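Local coordinates for protein alpha-glucosidase (PDB 5HQA) that hydrolyses alpha-glucosides as a chloride-activated member of glycoside hydrolase family 97, with calcium and magnesium ions bound, at residues P509-L513 against E623-Y629; V156-T160 against M477-R482; V134-H138 against P161-A165. One frame throughout, in Å; residues are numbered along the deposited sequence.

In the fold
Interaction 1 joins the catalytic domain to the C-terminal domain, interaction 2 joins the N-terminal domain to the catalytic one, and interaction 3 stays within the N-terminal domain. All three are largely buried, but interaction 3 reaches an exposed polar edge at His138 and Asn163. Their chemistry differs accordingly: a backbone hydrogen bond and a CH-pi contact in 509-513 with 623-629, a tyrosine ring laid over a threonine of a turn in 156-160 with 477-482, and a valine-leucine contact with a water bridge in 134-138 with 161-165. Interactions 2 and 3 adjoin along strand 158-161, their centres about 16 Å apart; interaction 1 lies about 21 Å from interaction 2, centre to centre.

Interaction 1: residues P509-L513 against E623-Y629; sequences PQTTL and EWKNNPY
Glu623 meets the other segment through its backbone, its C lying 4.3 Å from Thr512 CG2. Its carboxylate folds back over its own loop instead: OE2 accepts Lys625 N and OE1 accepts Asn626 N, both N-H groups arriving from above the carboxylate plane, which ties down the start of the loop. Trp624 makes the largest share of its segment's contact. Its CG stands between the backbone N and the carbonyl carbon (chi1 71°), which brings the indole alongside Gln510, the two side chains pointing the same way. Gln510 CB sits over the six-membered ring in a CH-pi contact, 3.8 Å from the centroid, and CG and the amide continue along the same rim, with Gln510 CD 3.5 Å from Trp624 CH2. The amide does not lie flat on the indole; the two planes are 46° apart. Lys625 CG covers the opposite face, so the ring is held between an aliphatic chain on each side. Two backbone hydrogen bonds between Glu623 and Asn627 then close the loop and bring Pro628 back to the contact. Pro628 CB packs 3.5 Å from Thr511 O, and Pro628 O accepts Leu513 N at 2.9 Å in a nearly straight bond (165°). Tyr629 adds a looser apolar touch, its CD1 4.5 Å from Leu513 CB, while its hydroxyl is bonded to Ser498 and to Leu497 N. Leu513 begins helix 513-522, so Pro628 O satisfies an N-H of its first turn. Thr512 is the N-cap: its OG1 takes Lys515 N and also bonds Asp618. The whole is a capped helix start of the TIM-barrel catalytic domain, held against a loop between strands 611-618 and 631-638 of the C-terminal beta domain.

Interaction 2: residues V156-T160 against M477-R482; sequences VYNTT and MLAFTR
Tyr157 lays its ring over Thr481, with OG1 3.1 Å above the ring plane and displaced toward the phenol end, where it comes 3.1 Å from CZ. The two side chains slide past each other in opposite directions, and Thr481 CB lies alongside, 3.5 Å from Tyr157 CE2. The threonine hydroxyl spends its proton on its own segment: OG1 donates to Met477 O at 2.8 Å, from above the carbonyl plane. Phe480 N reaches the same oxygen from the opposite face, so two donors grip Met477 O at the type I turn from Leu478 to Thr481. Thr481 OG1, placed between the backbone N and the carbonyl carbon (chi1 56°), is thereby fixed in rotation under the aromatic ring. Nearer the backbone, Tyr157 CB packs on Met477 CG at 3.9 Å. The methionine is bent at chi2 (-69°), which carries its tip along toward the strand, and CE makes a tight 3.2 Å contact with Thr159 OG1. Leu478 crosses the tyrosine at about a right angle, CD2 4.1 Å from CE1, and Arg482 CB comes near the phenol oxygen. With an alanine in place of Tyr157 the ring is gone, which would probably leave a gap over Thr481 and beside Met477 and Leu478, taking away most of what joins the two segments. Arg482 leads away to Pro487 O, Gly486 O and the backbone oxygen of Glu455, a calcium ligand, while the Met477 side chain is about 6 Å, at its nearest, from the magnesium ion. Strand 158-161 is the outermost strand of its sheet and pairs with 141-144, whose Trp143 touches both Thr159 and Met477. From the turn, Phe480 packs on strand 567-574 and helix 237-241.

Interaction 3: residues V134-H138 against P161-A165; sequences VNNSH and PLNDA
The carboxamide of Asn163 turns one face toward the backbone of Ser137 and His138: Ser137 O lies 4.0 Å from Asn163 CG on that side, and His138 CA comes up on the same side near the end of the group. Ser137 OG approaches the other corner of the amide, 3.7 Å from CG. The imidazole of His138 leads away, leaving its CB to brush the amide. On that same face water 1 bridges the two backbones, donating to Ser137 O at 2.7 Å and accepting Asn163 N at 2.9 Å; Ser137 O and Asn163 N stand 4.2 Å apart, and the water fills the step between them. The setting is the N-terminal domain, assigned to the galactose-mutarotase-like clan. Here a type II turn, Val134 to Ser137, leads off strand 122-134, and a short 3-10 segment, 162-164, follows strand 158-161. On the inner side Val134 and Leu162 reach toward each other tip to tip, CG1 to CD2 at 3.6 Å. Leu162 CG stands anti to the backbone N (chi1 -180°), which sends the branched end inward, where CD2 also meets Ser137 CB at 3.8 Å. Phe174 and Phe205 touch both Val134 and Leu162, and Phe172 adds to the leucine's apolar surroundings. Asp164 N bonds Pro161 O and Ala165 N bonds Leu162 O, winding the 3-10 segment tightly. Gln199 NE2 holds the carbonyl oxygens of Leu162 and Ala165, and the amide of Asn135 binds Thr31 and Asn34.

Interaction 1: residues P509-L513 against E623-Y629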
loop_
_atom_site.group_PDB
_atom_site.type_symbol
_atom_site.label_atom_id
_atom_site.label_comp_id
_atom_site.label_asym_id
_atom_site.label_seq_id
_atom_site.Cartn_x
_atom_site.Cartn_y
_atom_site.Cartn_z
ATOM N N PRO A 509 10.390 13.689 12.397
ATOM C CA PRO A 509 10.977 12.770 11.409
ATOM C C PRO A 509 12.462 12.644 11.692
ATOM O O PRO A 509 13.180 13.641 11.795
ATOM C CB PRO A 509 10.697 13.449 10.058
ATOM C CG PRO A 509 9.550 14.406 10.339
ATOM C CD PRO A 509 9.798 14.877 11.754
ATOM N N GLN A 510 12.911 11.407 11.877
ATOM C CA GLN A 510 14.317 11.153 12.179
ATOM C C GLN A 510 15.085 10.960 10.872
ATOM O O GLN A 510 15.580 9.882 10.548
ATOM C CB GLN A 510 14.440 9.956 13.112
ATOM C CG GLN A 510 13.775 10.236 14.453
ATOM C CD GLN A 510 14.084 9.188 15.498
ATOM O OE1 GLN A 510 14.216 7.998 15.187
ATOM N NE2 GLN A 510 14.211 9.625 16.750
ATOM N N THR A 511 15.115 12.042 10.091
ATOM C CA THR A 511 15.682 12.043 8.747
ATOM C C THR A 511 16.347 13.389 8.496
ATOM O O THR A 511 16.177 14.343 9.261
ATOM C CB THR A 511 14.628 11.804 7.647
ATOM O OG1 THR A 511 13.958 13.035 7.344
ATOM C CG2 THR A 511 13.592 10.750 8.053
ATOM N N THR A 512 17.107 13.458 7.403
ATOM C CA THR A 512 17.586 14.729 6.885
ATOM C C THR A 512 16.531 15.340 5.966
ATOM O O THR A 512 15.534 14.711 5.610
ATOM C CB THR A 512 18.898 14.560 6.109
ATOM O OG1 THR A 512 18.649 13.794 4.924
ATOM C CG2 THR A 512 19.959 13.868 6.960
ATOM N N LEU A 513 16.783 16.590 5.572
ATOM C CA LEU A 513 15.891 17.284 4.651
ATOM C C LEU A 513 15.883 16.619 3.282
ATOM O O LEU A 513 14.821 16.434 2.679
ATOM C CB LEU A 513 16.322 18.749 4.536
ATOM C CG LEU A 513 15.538 19.663 3.601
ATOM C CD1 LEU A 513 14.086 19.747 4.024
ATOM C CD2 LEU A 513 16.185 21.049 3.623
ATOM N N GLU A 623 23.829 15.298 9.117
ATOM C CA GLU A 623 23.526 14.085 9.866
ATOM C C GLU A 623 22.206 14.338 10.583
ATOM O O GLU A 623 21.968 15.447 11.062
ATOM C CB GLU A 623 24.654 13.717 10.846
ATOM C CG GLU A 623 24.912 14.727 11.945
ATOM C CD GLU A 623 24.028 14.513 13.178
ATOM O OE1 GLU A 623 23.934 15.445 14.007
ATOM O OE2 GLU A 623 23.429 13.419 13.323
ATOM N N TRP A 624 21.345 13.314 10.649
ATOM C CA TRP A 624 19.935 13.593 10.923
ATOM C C TRP A 624 19.691 14.143 12.328
ATOM O O TRP A 624 18.715 14.869 12.530
ATOM C CB TRP A 624 19.079 12.343 10.688
ATOM C CG TRP A 624 19.229 11.228 11.702
ATOM C CD1 TRP A 624 20.056 10.144 11.615
ATOM C CD2 TRP A 624 18.496 11.076 12.930
ATOM N NE1 TRP A 624 19.894 9.331 12.716
ATOM C CE2 TRP A 624 18.941 9.879 13.536
ATOM C CE3 TRP A 624 17.516 11.840 13.580
ATOM C CZ2 TRP A 624 18.438 9.426 14.761
ATOM C CZ3 TRP A 624 17.020 11.390 14.800
ATOM C CH2 TRP A 624 17.479 10.191 15.372
ATOM N N LYS A 625 20.537 13.811 13.309
ATOM C CA LYS A 625 20.204 14.124 14.701
ATOM C C LYS A 625 20.237 15.622 14.971
ATOM O O LYS A 625 19.246 16.211 15.428
ATOM C CB LYS A 625 21.152 13.387 15.648
ATOM C CG LYS A 625 20.960 11.878 15.597
ATOM C CD LYS A 625 21.916 11.144 16.525
ATOM C CE LYS A 625 21.666 9.638 16.467
ATOM N NZ LYS A 625 22.726 8.897 17.201
ATOM N N ASN A 626 21.376 16.259 14.717
ATOM C CA ASN A 626 21.523 17.672 15.024
ATOM C C ASN A 626 21.880 18.521 13.820
ATOM O O ASN A 626 21.909 19.746 13.945
ATOM C CB ASN A 626 22.558 17.857 16.139
ATOM C CG ASN A 626 22.111 17.204 17.435
ATOM O OD1 ASN A 626 21.143 17.645 18.054
ATOM N ND2 ASN A 626 22.786 16.137 17.832
ATOM N N ASN A 627 22.108 17.922 12.652
ATOM C CA ASN A 627 22.398 18.727 11.474
ATOM C C ASN A 627 21.601 18.226 10.272
ATOM O O ASN A 627 22.188 17.924 9.225
ATOM C CB ASN A 627 23.902 18.705 11.196
ATOM C CG ASN A 627 24.344 19.837 10.302
ATOM O OD1 ASN A 627 23.671 20.861 10.196
ATOM N ND2 ASN A 627 25.491 19.661 9.653
ATOM N N PRO A 628 20.267 18.130 10.364
ATOM C CA PRO A 628 19.507 17.529 9.259
ATOM C C PRO A 628 19.295 18.437 8.062
ATOM O O PRO A 628 18.894 17.936 7.001
ATOM C CB PRO A 628 18.154 17.198 9.907
ATOM C CG PRO A 628 17.985 18.319 10.901
ATOM C CD PRO A 628 19.374 18.583 11.452
ATOM N N TYR A 629 19.520 19.743 8.187
ATOM C CA TYR A 629 19.142 20.642 7.107
ATOM C C TYR A 629 20.257 20.914 6.104
ATOM O O TYR A 629 19.977 21.503 5.057
ATOM C CB TYR A 629 18.654 21.980 7.665
ATOM C CG TYR A 629 17.449 21.876 8.578
ATOM C CD1 TYR A 629 16.215 21.453 8.092
ATOM C CD2 TYR A 629 17.540 22.222 9.921
ATOM C CE1 TYR A 629 15.104 21.370 8.927
ATOM C CE2 TYR A 629 16.438 22.139 10.764
ATOM C CZ TYR A 629 15.222 21.714 10.256
ATOM O OH TYR A 629 14.120 21.643 11.086
#

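Interaction 2: residues V156-T160 against M477-R482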
loop_
_atom_site.group_PDB
_atom_site.type_symbol
_atom_site.label_atom_id
_atom_site.label_comp_id
_atom_site.label_asym_id
_atom_site.label_seq_id
_atom_site.Cartn_x
_atom_site.Cartn_y
_atom_site.Cartn_z
ATOM N N VAL A 156 6.155 -0.479 13.556
ATOM C CA VAL A 156 7.472 -0.517 12.922
ATOM C C VAL A 156 7.868 -1.974 12.709
ATOM O O VAL A 156 7.409 -2.877 13.419
ATOM C CB VAL A 156 8.529 0.248 13.748
ATOM C CG1 VAL A 156 8.110 1.710 13.928
ATOM C CG2 VAL A 156 8.768 -0.429 15.096
ATOM N N TYR A 157 8.712 -2.213 11.707
ATOM C CA TYR A 157 9.079 -3.572 11.333
ATOM C C TYR A 157 10.127 -4.149 12.276
ATOM O O TYR A 157 11.055 -3.451 12.709
ATOM C CB TYR A 157 9.573 -3.600 9.876
ATOM C CG TYR A 157 8.380 -3.582 8.952
ATOM C CD1 TYR A 157 7.715 -2.389 8.678
ATOM C CD2 TYR A 157 7.858 -4.768 8.436
ATOM C CE1 TYR A 157 6.579 -2.368 7.885
ATOM C CE2 TYR A 157 6.723 -4.763 7.645
ATOM C CZ TYR A 157 6.090 -3.557 7.368
ATOM O OH TYR A 157 4.963 -3.546 6.590
ATOM N N ASN A 158 9.954 -5.431 12.606
ATOM C CA ASN A 158 10.921 -6.187 13.390
ATOM C C ASN A 158 11.895 -6.895 12.463
ATOM O O ASN A 158 11.500 -7.388 11.408
ATOM C CB ASN A 158 10.217 -7.234 14.250
ATOM C CG ASN A 158 9.154 -6.634 15.136
ATOM O OD1 ASN A 158 8.000 -7.071 15.126
ATOM N ND2 ASN A 158 9.531 -5.631 15.908
ATOM N N THR A 159 13.162 -6.967 12.876
ATOM C CA THR A 159 14.193 -7.728 12.172
ATOM C C THR A 159 14.558 -8.905 13.066
ATOM O O THR A 159 15.179 -8.713 14.116
ATOM C CB THR A 159 15.427 -6.870 11.892
ATOM O OG1 THR A 159 15.051 -5.691 11.169
ATOM C CG2 THR A 159 16.472 -7.670 11.088
ATOM N N THR A 160 14.136 -10.120 12.685
ATOM C CA THR A 160 14.375 -11.273 13.558
ATOM C C THR A 160 14.699 -12.514 12.737
ATOM O O THR A 160 14.453 -12.534 11.521
ATOM C CB THR A 160 13.150 -11.603 14.423
ATOM O OG1 THR A 160 12.155 -12.233 13.602
ATOM C CG2 THR A 160 12.544 -10.359 15.068
ATOM N N MET A 477 12.527 -0.203 5.296
ATOM C CA MET A 477 11.678 -1.357 5.589
ATOM C C MET A 477 10.421 -1.339 4.725
ATOM O O MET A 477 10.095 -2.332 4.066
ATOM C CB MET A 477 11.290 -1.370 7.068
ATOM C CG MET A 477 12.441 -1.632 8.012
ATOM S SD MET A 477 13.046 -3.331 7.856
ATOM C CE MET A 477 14.256 -3.346 9.194
ATOM N N LEU A 478 9.704 -0.208 4.724
ATOM C CA LEU A 478 8.477 -0.092 3.939
ATOM C C LEU A 478 8.690 -0.514 2.497
ATOM O O LEU A 478 7.846 -1.203 1.910
ATOM C CB LEU A 478 7.955 1.352 3.967
ATOM C CG LEU A 478 7.380 1.881 5.286
ATOM C CD1 LEU A 478 6.997 3.363 5.123
ATOM C CD2 LEU A 478 6.177 1.057 5.738
ATOM N N ALA A 479 9.818 -0.106 1.911
ATOM C CA ALA A 479 10.035 -0.307 0.480
ATOM C C ALA A 479 10.008 -1.777 0.083
ATOM O O ALA A 479 9.708 -2.092 -1.072
ATOM C CB ALA A 479 11.365 0.317 0.055
ATOM N N PHE A 480 10.329 -2.688 1.004
ATOM C CA PHE A 480 10.388 -4.110 0.683
ATOM C C PHE A 480 9.321 -4.911 1.418
ATOM O O PHE A 480 9.351 -6.151 1.405
ATOM C CB PHE A 480 11.780 -4.672 0.993
ATOM C CG PHE A 480 12.891 -3.988 0.243
ATOM C CD1 PHE A 480 13.239 -4.401 -1.037
ATOM C CD2 PHE A 480 13.592 -2.931 0.822
ATOM C CE1 PHE A 480 14.254 -3.772 -1.734
ATOM C CE2 PHE A 480 14.617 -2.291 0.135
ATOM C CZ PHE A 480 14.954 -2.715 -1.144
ATOM N N THR A 481 8.383 -4.233 2.063
ATOM C CA THR A 481 7.304 -4.915 2.749
ATOM C C THR A 481 5.985 -4.281 2.324
ATOM O O THR A 481 5.398 -4.678 1.313
ATOM C CB THR A 481 7.518 -4.845 4.270
ATOM O OG1 THR A 481 7.645 -3.474 4.679
ATOM C CG2 THR A 481 8.790 -5.603 4.680
ATOM N N ARG A 482 5.539 -3.266 3.074
ATOM C CA ARG A 482 4.286 -2.575 2.772
ATOM C C ARG A 482 4.197 -2.136 1.309
ATOM O O ARG A 482 3.142 -2.275 0.676
ATOM C CB ARG A 482 4.139 -1.368 3.703
ATOM C CG ARG A 482 3.107 -0.346 3.251
ATOM C CD ARG A 482 1.673 -0.888 3.311
ATOM N NE ARG A 482 0.734 0.150 2.881
ATOM C CZ ARG A 482 0.507 0.474 1.610
ATOM N NH1 ARG A 482 -0.347 1.449 1.316
ATOM N NH2 ARG A 482 1.126 -0.182 0.633
#

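Interaction 3: residues V134-H138 against P161-A165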
loop_
_atom_site.group_PDB
_atom_site.type_symbol
_atom_site.label_atom_id
_atom_site.label_comp_id
_atom_site.label_asym_id
_atom_site.label_seq_id
_atom_site.Cartn_x
_atom_site.Cartn_y
_atom_site.Cartn_z
ATOM N N VAL A 134 8.470 -22.931 4.893
ATOM C CA VAL A 134 9.745 -22.394 4.433
ATOM C C VAL A 134 10.860 -23.386 4.735
ATOM O O VAL A 134 11.029 -23.827 5.883
ATOM C CB VAL A 134 10.029 -21.034 5.085
ATOM C CG1 VAL A 134 11.381 -20.500 4.617
ATOM C CG2 VAL A 134 8.921 -20.063 4.749
ATOM N N ASN A 135 11.634 -23.721 3.708
ATOM C CA ASN A 135 12.769 -24.616 3.871
ATOM C C ASN A 135 13.920 -23.887 4.560
ATOM O O ASN A 135 14.175 -22.710 4.288
ATOM C CB ASN A 135 13.210 -25.136 2.506
ATOM C CG ASN A 135 14.161 -26.295 2.617
ATOM O OD1 ASN A 135 14.148 -27.029 3.607
ATOM N ND2 ASN A 135 14.998 -26.466 1.615
ATOM N N ASN A 136 14.611 -24.592 5.468
ATOM C CA ASN A 136 15.739 -24.027 6.224
ATOM C C ASN A 136 15.348 -22.739 6.954
ATOM O O ASN A 136 16.070 -21.737 6.937
ATOM C CB ASN A 136 16.938 -23.780 5.307
ATOM C CG ASN A 136 17.525 -25.061 4.786
ATOM O OD1 ASN A 136 17.693 -26.022 5.532
ATOM N ND2 ASN A 136 17.820 -25.097 3.493
ATOM N N SER A 137 14.186 -22.768 7.610
ATOM C CA SER A 137 13.703 -21.567 8.287
ATOM C C SER A 137 14.608 -21.162 9.442
ATOM O O SER A 137 14.606 -19.988 9.834
ATOM C CB SER A 137 12.269 -21.777 8.794
ATOM O OG SER A 137 12.201 -22.769 9.822
ATOM N N HIS A 138 15.391 -22.102 9.980
ATOM C CA HIS A 138 16.246 -21.813 11.124
ATOM C C HIS A 138 17.405 -20.880 10.778
ATOM O O HIS A 138 18.023 -20.326 11.691
ATOM C CB HIS A 138 16.789 -23.119 11.708
ATOM C CG HIS A 138 17.633 -23.897 10.750
ATOM N ND1 HIS A 138 17.119 -24.489 9.615
ATOM C CD2 HIS A 138 18.960 -24.172 10.749
ATOM C CE1 HIS A 138 18.093 -25.096 8.956
ATOM N NE2 HIS A 138 19.219 -24.924 9.627
ATOM N N PRO A 161 15.226 -13.570 13.364
ATOM C CA PRO A 161 15.167 -14.904 12.743
ATOM C C PRO A 161 13.743 -15.242 12.326
ATOM O O PRO A 161 12.780 -14.895 13.013
ATOM C CB PRO A 161 15.655 -15.832 13.857
ATOM C CG PRO A 161 16.583 -14.948 14.683
ATOM C CD PRO A 161 15.959 -13.577 14.647
ATOM N N LEU A 162 13.607 -15.928 11.185
ATOM C CA LEU A 162 12.271 -16.257 10.683
ATOM C C LEU A 162 11.454 -17.049 11.710
ATOM O O LEU A 162 10.232 -16.875 11.804
ATOM C CB LEU A 162 12.387 -17.040 9.374
ATOM C CG LEU A 162 11.096 -17.482 8.681
ATOM C CD1 LEU A 162 10.235 -16.288 8.298
ATOM C CD2 LEU A 162 11.443 -18.302 7.435
ATOM N N ASN A 163 12.108 -17.901 12.504
ATOM C CA ASN A 163 11.363 -18.718 13.449
ATOM C C ASN A 163 10.761 -17.911 14.593
ATOM O O ASN A 163 9.963 -18.470 15.354
ATOM C CB ASN A 163 12.255 -19.819 14.009
ATOM C CG ASN A 163 12.470 -20.945 13.022
ATOM O OD1 ASN A 163 11.719 -21.096 12.059
ATOM N ND2 ASN A 163 13.494 -21.741 13.256
ATOM N N ASP A 164 11.103 -16.626 14.728
ATOM C CA ASP A 164 10.510 -15.783 15.764
ATOM C C ASP A 164 9.286 -15.011 15.287
ATOM O O ASP A 164 8.681 -14.292 16.093
ATOM C CB ASP A 164 11.532 -14.779 16.298
ATOM C CG ASP A 164 12.721 -15.445 16.935
ATOM O OD1 ASP A 164 13.754 -14.765 17.090
ATOM O OD2 ASP A 164 12.629 -16.645 17.263
ATOM N N ALA A 165 8.921 -15.115 14.006
ATOM C CA ALA A 165 7.781 -14.378 13.449
ATOM C C ALA A 165 6.529 -15.214 13.682
ATOM O O ALA A 165 6.159 -16.049 12.857
ATOM C CB ALA A 165 7.994 -14.092 11.965
HETATM O O HOH W 1 14.854 -18.634 12.137
#